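Local structure of GH62 hydrolase (Scytalidium thermophilum, 4PVA) at residues 103-108 with 298-303; 163-168 with 225-230. The protein probably hydrolyses alpha-L-arabinofuranosyl side groups of arabinoxylan, as a GH62 arabinofuranosidase of a thermophilic fungus. One frame throughout, in Å; residues are numbered along the deposited sequence.

Contact 1 of 2, residues 103-108 with 298-303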
loop_
_atom_site.group_PDB
_atom_site.type_symbol
_atom_site.label_atom_id
_atom_site.label_comp_id
_atom_site.label_asym_id
_atom_site.label_seq_id
_atom_site.Cartn_x
_atom_site.Cartn_y
_atom_site.Cartn_z
ATOM N N PRO A 103 5.728 0.026 -3.286
ATOM C CA PRO A 103 5.044 0.834 -4.288
ATOM C C PRO A 103 3.525 0.912 -4.111
ATOM O O PRO A 103 2.891 0.030 -3.483
ATOM C CB PRO A 103 5.354 0.094 -5.589
ATOM C CG PRO A 103 5.471 -1.326 -5.180
ATOM C CD PRO A 103 6.063 -1.310 -3.809
ATOM N N GLN A 104 2.954 1.940 -4.737
ATOM C CA GLN A 104 1.524 2.182 -4.905
ATOM C C GLN A 104 1.381 2.638 -6.353
ATOM O O GLN A 104 2.065 3.589 -6.743
ATOM C CB GLN A 104 1.047 3.282 -3.982
ATOM C CG GLN A 104 -0.405 3.662 -4.179
ATOM C CD GLN A 104 -0.750 5.070 -3.788
ATOM O OE1 GLN A 104 0.108 5.950 -3.748
ATOM N NE2 GLN A 104 -2.025 5.301 -3.520
ATOM N N VAL A 105 0.494 2.022 -7.115
ATOM C CA VAL A 105 0.289 2.392 -8.528
ATOM C C VAL A 105 -1.091 2.977 -8.761
ATOM O O VAL A 105 -2.080 2.457 -8.263
ATOM C CB VAL A 105 0.525 1.192 -9.481
ATOM C CG1 VAL A 105 -0.549 0.134 -9.435
ATOM C CG2 VAL A 105 0.727 1.716 -10.895
ATOM N N PHE A 106 -1.179 4.032 -9.562
ATOM C CA PHE A 106 -2.449 4.598 -9.972
ATOM C C PHE A 106 -2.254 5.387 -11.255
ATOM O O PHE A 106 -1.122 5.737 -11.611
ATOM C CB PHE A 106 -3.091 5.482 -8.880
ATOM C CG PHE A 106 -2.211 6.598 -8.419
ATOM C CD1 PHE A 106 -2.178 7.830 -9.084
ATOM C CD2 PHE A 106 -1.325 6.403 -7.359
ATOM C CE1 PHE A 106 -1.320 8.833 -8.667
ATOM C CE2 PHE A 106 -0.466 7.383 -6.957
ATOM C CZ PHE A 106 -0.457 8.603 -7.614
ATOM N N TYR A 107 -3.363 5.643 -11.945
ATOM C CA TYR A 107 -3.364 6.425 -13.189
ATOM C C TYR A 107 -3.752 7.848 -12.884
ATOM O O TYR A 107 -4.836 8.126 -12.379
ATOM C CB TYR A 107 -4.359 5.813 -14.158
ATOM C CG TYR A 107 -4.283 6.371 -15.572
ATOM C CD1 TYR A 107 -3.186 6.141 -16.380
ATOM C CD2 TYR A 107 -5.326 7.118 -16.073
ATOM C CE1 TYR A 107 -3.145 6.645 -17.682
ATOM C CE2 TYR A 107 -5.270 7.628 -17.352
ATOM C CZ TYR A 107 -4.209 7.376 -18.113
ATOM O OH TYR A 107 -4.155 7.859 -19.425
ATOM N N PHE A 108 -2.830 8.772 -13.159
ATOM C CA PHE A 108 -3.061 10.165 -12.910
ATOM C C PHE A 108 -3.671 10.693 -14.218
ATOM O O PHE A 108 -2.949 11.111 -15.143
ATOM C CB PHE A 108 -1.782 10.942 -12.518
ATOM C CG PHE A 108 -2.082 12.308 -11.993
ATOM C CD1 PHE A 108 -2.531 12.490 -10.712
ATOM C CD2 PHE A 108 -1.887 13.435 -12.795
ATOM C CE1 PHE A 108 -2.845 13.745 -10.231
ATOM C CE2 PHE A 108 -2.212 14.686 -12.321
ATOM C CZ PHE A 108 -2.669 14.856 -11.044
ATOM N N VAL A 298 -5.845 -3.108 -1.652
ATOM C CA VAL A 298 -7.021 -3.507 -2.428
ATOM C C VAL A 298 -6.699 -3.514 -3.919
ATOM O O VAL A 298 -6.091 -2.553 -4.449
ATOM C CB VAL A 298 -8.195 -2.525 -2.151
ATOM C CG1 VAL A 298 -9.403 -2.858 -3.014
ATOM C CG2 VAL A 298 -8.546 -2.533 -0.681
ATOM N N ILE A 299 -7.115 -4.538 -4.621
ATOM C CA ILE A 299 -6.988 -4.579 -6.075
ATOM C C ILE A 299 -8.030 -3.654 -6.664
ATOM O O ILE A 299 -9.235 -3.859 -6.496
ATOM C CB ILE A 299 -7.169 -6.000 -6.622
ATOM C CG1 ILE A 299 -6.196 -6.983 -5.977
ATOM C CG2 ILE A 299 -6.953 -5.995 -8.140
ATOM C CD1 ILE A 299 -6.386 -8.415 -6.427
ATOM N N ARG A 300 -7.586 -2.624 -7.362
ATOM C CA ARG A 300 -8.497 -1.592 -7.839
ATOM C C ARG A 300 -8.870 -1.777 -9.324
ATOM O O ARG A 300 -8.017 -2.005 -10.173
ATOM C CB ARG A 300 -7.880 -0.220 -7.600
ATOM C CG ARG A 300 -7.984 0.213 -6.158
ATOM C CD ARG A 300 -7.128 1.436 -5.877
ATOM N NE ARG A 300 -5.706 1.102 -5.735
ATOM C CZ ARG A 300 -4.723 1.426 -6.584
ATOM N NH1 ARG A 300 -4.939 2.228 -7.633
ATOM N NH2 ARG A 300 -3.506 1.009 -6.319
ATOM N N THR A 301 -10.158 -1.614 -9.631
ATOM C CA THR A 301 -10.654 -1.481 -11.007
ATOM C C THR A 301 -10.894 -0.047 -11.406
ATOM O O THR A 301 -10.923 0.244 -12.613
ATOM C CB THR A 301 -11.980 -2.260 -11.194
ATOM O OG1 THR A 301 -12.908 -1.824 -10.198
ATOM C CG2 THR A 301 -11.719 -3.732 -11.056
ATOM N N LEU A 302 -11.097 0.838 -10.450
ATOM C CA LEU A 302 -11.215 2.276 -10.685
ATOM C C LEU A 302 -9.814 2.776 -10.411
ATOM O O LEU A 302 -9.428 2.995 -9.257
ATOM C CB LEU A 302 -12.281 2.881 -9.763
ATOM C CG LEU A 302 -13.661 2.230 -9.900
ATOM C CD1 LEU A 302 -14.582 2.791 -8.850
ATOM C CD2 LEU A 302 -14.252 2.463 -11.284
ATOM N N THR A 303 -9.030 2.924 -11.456
ATOM C CA THR A 303 -7.576 2.998 -11.311
ATOM C C THR A 303 -6.981 4.388 -11.171
ATOM O O THR A 303 -5.769 4.490 -11.022
ATOM C CB THR A 303 -6.885 2.329 -12.496
ATOM O OG1 THR A 303 -7.271 3.009 -13.692
ATOM C CG2 THR A 303 -7.270 0.887 -12.587
#

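Contact 2 of 2, residues 163-168 with 225-230. With PO4 (phosphate ion), chain E.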
loop_
_atom_site.group_PDB
_atom_site.type_symbol
_atom_site.label_atom_id
_atom_site.label_comp_id
_atom_site.label_asym_id
_atom_site.label_seq_id
_atom_site.Cartn_x
_atom_site.Cartn_y
_atom_site.Cartn_z
ATOM N N ASP A 163 6.666 4.033 3.447
ATOM C CA ASP A 163 5.287 3.693 3.132
ATOM C C ASP A 163 4.483 4.870 2.658
ATOM O O ASP A 163 3.556 5.386 3.336
ATOM C CB ASP A 163 4.627 2.960 4.300
ATOM C CG ASP A 163 5.293 1.650 4.577
ATOM O OD1 ASP A 163 6.255 1.269 3.858
ATOM O OD2 ASP A 163 4.898 0.934 5.493
HETATM N N MSE A 164 4.784 5.277 1.430
HETATM C CA MSE A 164 4.228 6.487 0.837
HETATM C C MSE A 164 2.924 6.195 0.127
HETATM O O MSE A 164 2.793 5.197 -0.613
HETATM C CB MSE A 164 5.263 7.010 -0.184
HETATM C CG MSE A 164 6.713 7.032 0.247
HETATM SE SE MSE A 164 6.894 8.141 1.838
HETATM C CE MSE A 164 8.783 7.719 2.214
ATOM N N TRP A 165 1.928 7.061 0.313
ATOM C CA TRP A 165 0.597 6.851 -0.264
ATOM C C TRP A 165 0.009 8.156 -0.756
ATOM O O TRP A 165 -0.151 9.089 0.045
ATOM C CB TRP A 165 -0.344 6.255 0.810
ATOM C CG TRP A 165 -1.703 5.950 0.291
ATOM C CD1 TRP A 165 -2.779 6.787 0.201
ATOM C CD2 TRP A 165 -2.128 4.702 -0.222
ATOM N NE1 TRP A 165 -3.849 6.131 -0.357
ATOM C CE2 TRP A 165 -3.458 4.853 -0.640
ATOM C CE3 TRP A 165 -1.506 3.473 -0.404
ATOM C CZ2 TRP A 165 -4.191 3.810 -1.166
ATOM C CZ3 TRP A 165 -2.237 2.441 -0.964
ATOM C CH2 TRP A 165 -3.550 2.617 -1.333
ATOM N N VAL A 166 -0.355 8.231 -2.026
ATOM C CA VAL A 166 -1.060 9.385 -2.567
ATOM C C VAL A 166 -2.548 9.091 -2.738
ATOM O O VAL A 166 -2.943 8.017 -3.197
ATOM C CB VAL A 166 -0.467 9.804 -3.940
ATOM C CG1 VAL A 166 -1.327 10.816 -4.684
ATOM C CG2 VAL A 166 0.941 10.305 -3.748
ATOM N N VAL A 167 -3.368 10.078 -2.402
ATOM C CA VAL A 167 -4.784 10.058 -2.726
ATOM C C VAL A 167 -5.250 11.473 -2.987
ATOM O O VAL A 167 -4.905 12.392 -2.257
ATOM C CB VAL A 167 -5.615 9.333 -1.633
ATOM C CG1 VAL A 167 -5.388 9.963 -0.272
ATOM C CG2 VAL A 167 -7.105 9.331 -1.988
ATOM N N CYS A 168 -6.040 11.634 -4.035
ATOM C CA CYS A 168 -6.527 12.942 -4.465
ATOM C C CYS A 168 -8.025 13.015 -4.325
ATOM O O CYS A 168 -8.711 12.037 -4.584
ATOM C CB CYS A 168 -6.127 13.223 -5.925
ATOM S SG CYS A 168 -4.374 12.931 -6.272
ATOM N N CYS A 225 -3.162 2.990 3.994
ATOM C CA CYS A 225 -3.958 3.097 2.769
ATOM C C CYS A 225 -5.088 4.044 3.057
ATOM O O CYS A 225 -5.731 3.912 4.082
ATOM C CB CYS A 225 -4.602 1.751 2.371
ATOM S SG CYS A 225 -3.518 0.334 2.183
ATOM N N ILE A 226 -5.355 4.982 2.153
ATOM C CA ILE A 226 -6.520 5.853 2.235
ATOM C C ILE A 226 -7.291 5.723 0.940
ATOM O O ILE A 226 -6.773 6.016 -0.142
ATOM C CB ILE A 226 -6.167 7.333 2.499
ATOM C CG1 ILE A 226 -5.443 7.566 3.850
ATOM C CG2 ILE A 226 -7.428 8.161 2.449
ATOM C CD1 ILE A 226 -4.026 7.068 3.964
ATOM N N TYR A 227 -8.539 5.290 1.059
ATOM C CA TYR A 227 -9.439 5.028 -0.083
ATOM C C TYR A 227 -10.693 5.869 0.004
ATOM O O TYR A 227 -11.231 6.102 1.085
ATOM C CB TYR A 227 -9.860 3.577 -0.104
ATOM C CG TYR A 227 -8.759 2.587 -0.317
ATOM C CD1 TYR A 227 -8.145 2.471 -1.553
ATOM C CD2 TYR A 227 -8.342 1.728 0.676
ATOM C CE1 TYR A 227 -7.152 1.554 -1.774
ATOM C CE2 TYR A 227 -7.352 0.802 0.454
ATOM C CZ TYR A 227 -6.751 0.719 -0.768
ATOM O OH TYR A 227 -5.757 -0.214 -0.981
ATOM N N ARG A 228 -11.184 6.285 -1.156
ATOM C CA ARG A 228 -12.536 6.818 -1.273
ATOM C C ARG A 228 -13.532 5.687 -1.452
ATOM O O ARG A 228 -13.283 4.757 -2.194
ATOM C CB ARG A 228 -12.603 7.703 -2.512
ATOM C CG ARG A 228 -14.010 8.129 -2.954
ATOM C CD ARG A 228 -14.638 9.050 -1.954
ATOM N NE ARG A 228 -16.107 9.156 -2.112
ATOM C CZ ARG A 228 -16.714 10.020 -2.909
ATOM N NH1 ARG A 228 -16.038 10.810 -3.707
ATOM N NH2 ARG A 228 -18.044 10.030 -2.922
ATOM N N ILE A 229 -14.655 5.781 -0.764
ATOM C CA ILE A 229 -15.738 4.824 -0.947
ATOM C C ILE A 229 -16.732 5.435 -1.927
ATOM O O ILE A 229 -17.328 6.474 -1.672
ATOM C CB ILE A 229 -16.429 4.496 0.394
ATOM C CG1 ILE A 229 -15.422 3.950 1.420
ATOM C CG2 ILE A 229 -17.611 3.539 0.181
ATOM C CD1 ILE A 229 -14.513 2.825 0.984
ATOM N N LYS A 230 -16.840 4.804 -3.080
ATOM C CA LYS A 230 -17.695 5.340 -4.166
ATOM C C LYS A 230 -19.141 5.560 -3.665
ATOM O O LYS A 230 -19.701 4.733 -2.991
ATOM C CB LYS A 230 -17.691 4.350 -5.317
ATOM C CG LYS A 230 -18.482 4.816 -6.536
ATOM C CD LYS A 230 -18.385 3.825 -7.678
ATOM C CE LYS A 230 -19.412 4.088 -8.779
ATOM N NZ LYS A 230 -19.365 5.499 -9.226
HETATM P P PO4 E . -18.927 12.525 -5.357
HETATM O O1 PO4 E . -19.390 13.471 -4.291
HETATM O O2 PO4 E . -17.434 12.666 -5.222
HETATM O O3 PO4 E . -19.427 11.140 -5.049
HETATM O O4 PO4 E . -19.378 12.884 -6.742
#

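Contact 1 of 2, residues 103-108 with 298-303
R300 reaches strand 103-108 with a two-nitrogen, end-on grip on one backbone oxygen: NH2 lies 2.8 Å and NH1 2.9 Å from V105 O. The nearly equal lengths, the oxygen only 7° out of the guanidinium plane and both nitrogens in the carbonyl plane identify a bifurcated acceptor; both N-H...O bonds are bent because the two donors share one atom. A turn at chi3 (-78°) swings the guanidinium to this carbonyl, and E297, three residues earlier, forms a salt bridge to NH2, so the group is held both by V105 and by an acid on its own side of the contact.

The second polar link, backbone to backbone, runs from Y107 N to T303 O over 2.8 Å, almost straight at 175°.

The remaining contact is van der Waals: F106 CB comes obliquely to the guanidinium, 3.9 Å from R300 NH1, while Y107 CB lies 4.1 Å from T303 OG1; both aromatic rings lead away.

The site is a junction between blades of the five-bladed beta-propeller fold of GH62 enzymes. Strand 101-108 is an outermost strand of its antiparallel sheet, paired with 113-119, and the loop after strand 296-298 runs beside it, with R300 and T303 also packing on strand 44-53.

Contact 2 of 2, residues 163-168 with 225-230
W165 lays one indole face over the backbone of C225 and I226. C225 CA stands 3.8 Å from the centroid of the six-membered ring, almost along its normal, a CH-pi contact, while C225 SG approaches obliquely, 4.5 Å from the same centroid. I226 N lies over the same face toward the rim. W165 NE1 donates to I226 O over 2.9 Å, but the 138° N-H...O angle and the acceptor's tilt out of the ring plane mark a bent bond. With CG anti to the backbone N, the ring extends to this carbonyl.

Against Y227 the indole turns its edge: the planes meet at 83° with centroids 5.3 Å apart, an offset edge-to-face pair. The Y227 hydroxyl has a hydrogen bond with V298 N. An alanine in place of W165 would probably leave I226 O without its indole donor and the face of Y227 without its aromatic edge. V167 CG1 meets I226 CG2 at 3.8 Å, the side chains crossing nearly at right angles. Farther along, the R228 guanidinium grips a phosphate ion, probably from the crystallisation liquor, edge-on: NH1 to O2 and NH2 to O3, each 2.8 Å.

The axes of segments 163-168 and 225-229 approach to 7.3 Å, 16° from parallel, without backbone pairing: side chains pack two propeller blades together, 162-168 pairing with 178-184 and 222-229 lying between 238-245 and 308-309.

Overall arrangement
The centres of contact 1 and contact 2 lie about 9 Å apart, each about 10 Å or less from the centre of the chain, so both belong to its interior. Along the sequence the order is 103-108, 163-168, 225-230, 298-303: both segments of contact 2 fall between those of contact 1. Strands 101-108, 162-168 and 222-229 come from three different sheets, and segment 298-303 is the loop leaving strand 296-298 of a fourth. A probable hydrogen bond from Q104 NE2 to V166 O, 2.9 Å, joins the contacts, as does V298, while F106 packs on V166. The evidence therefore describes continuous blade-to-blade contacts near the middle of the propeller, linking parts far apart in sequence.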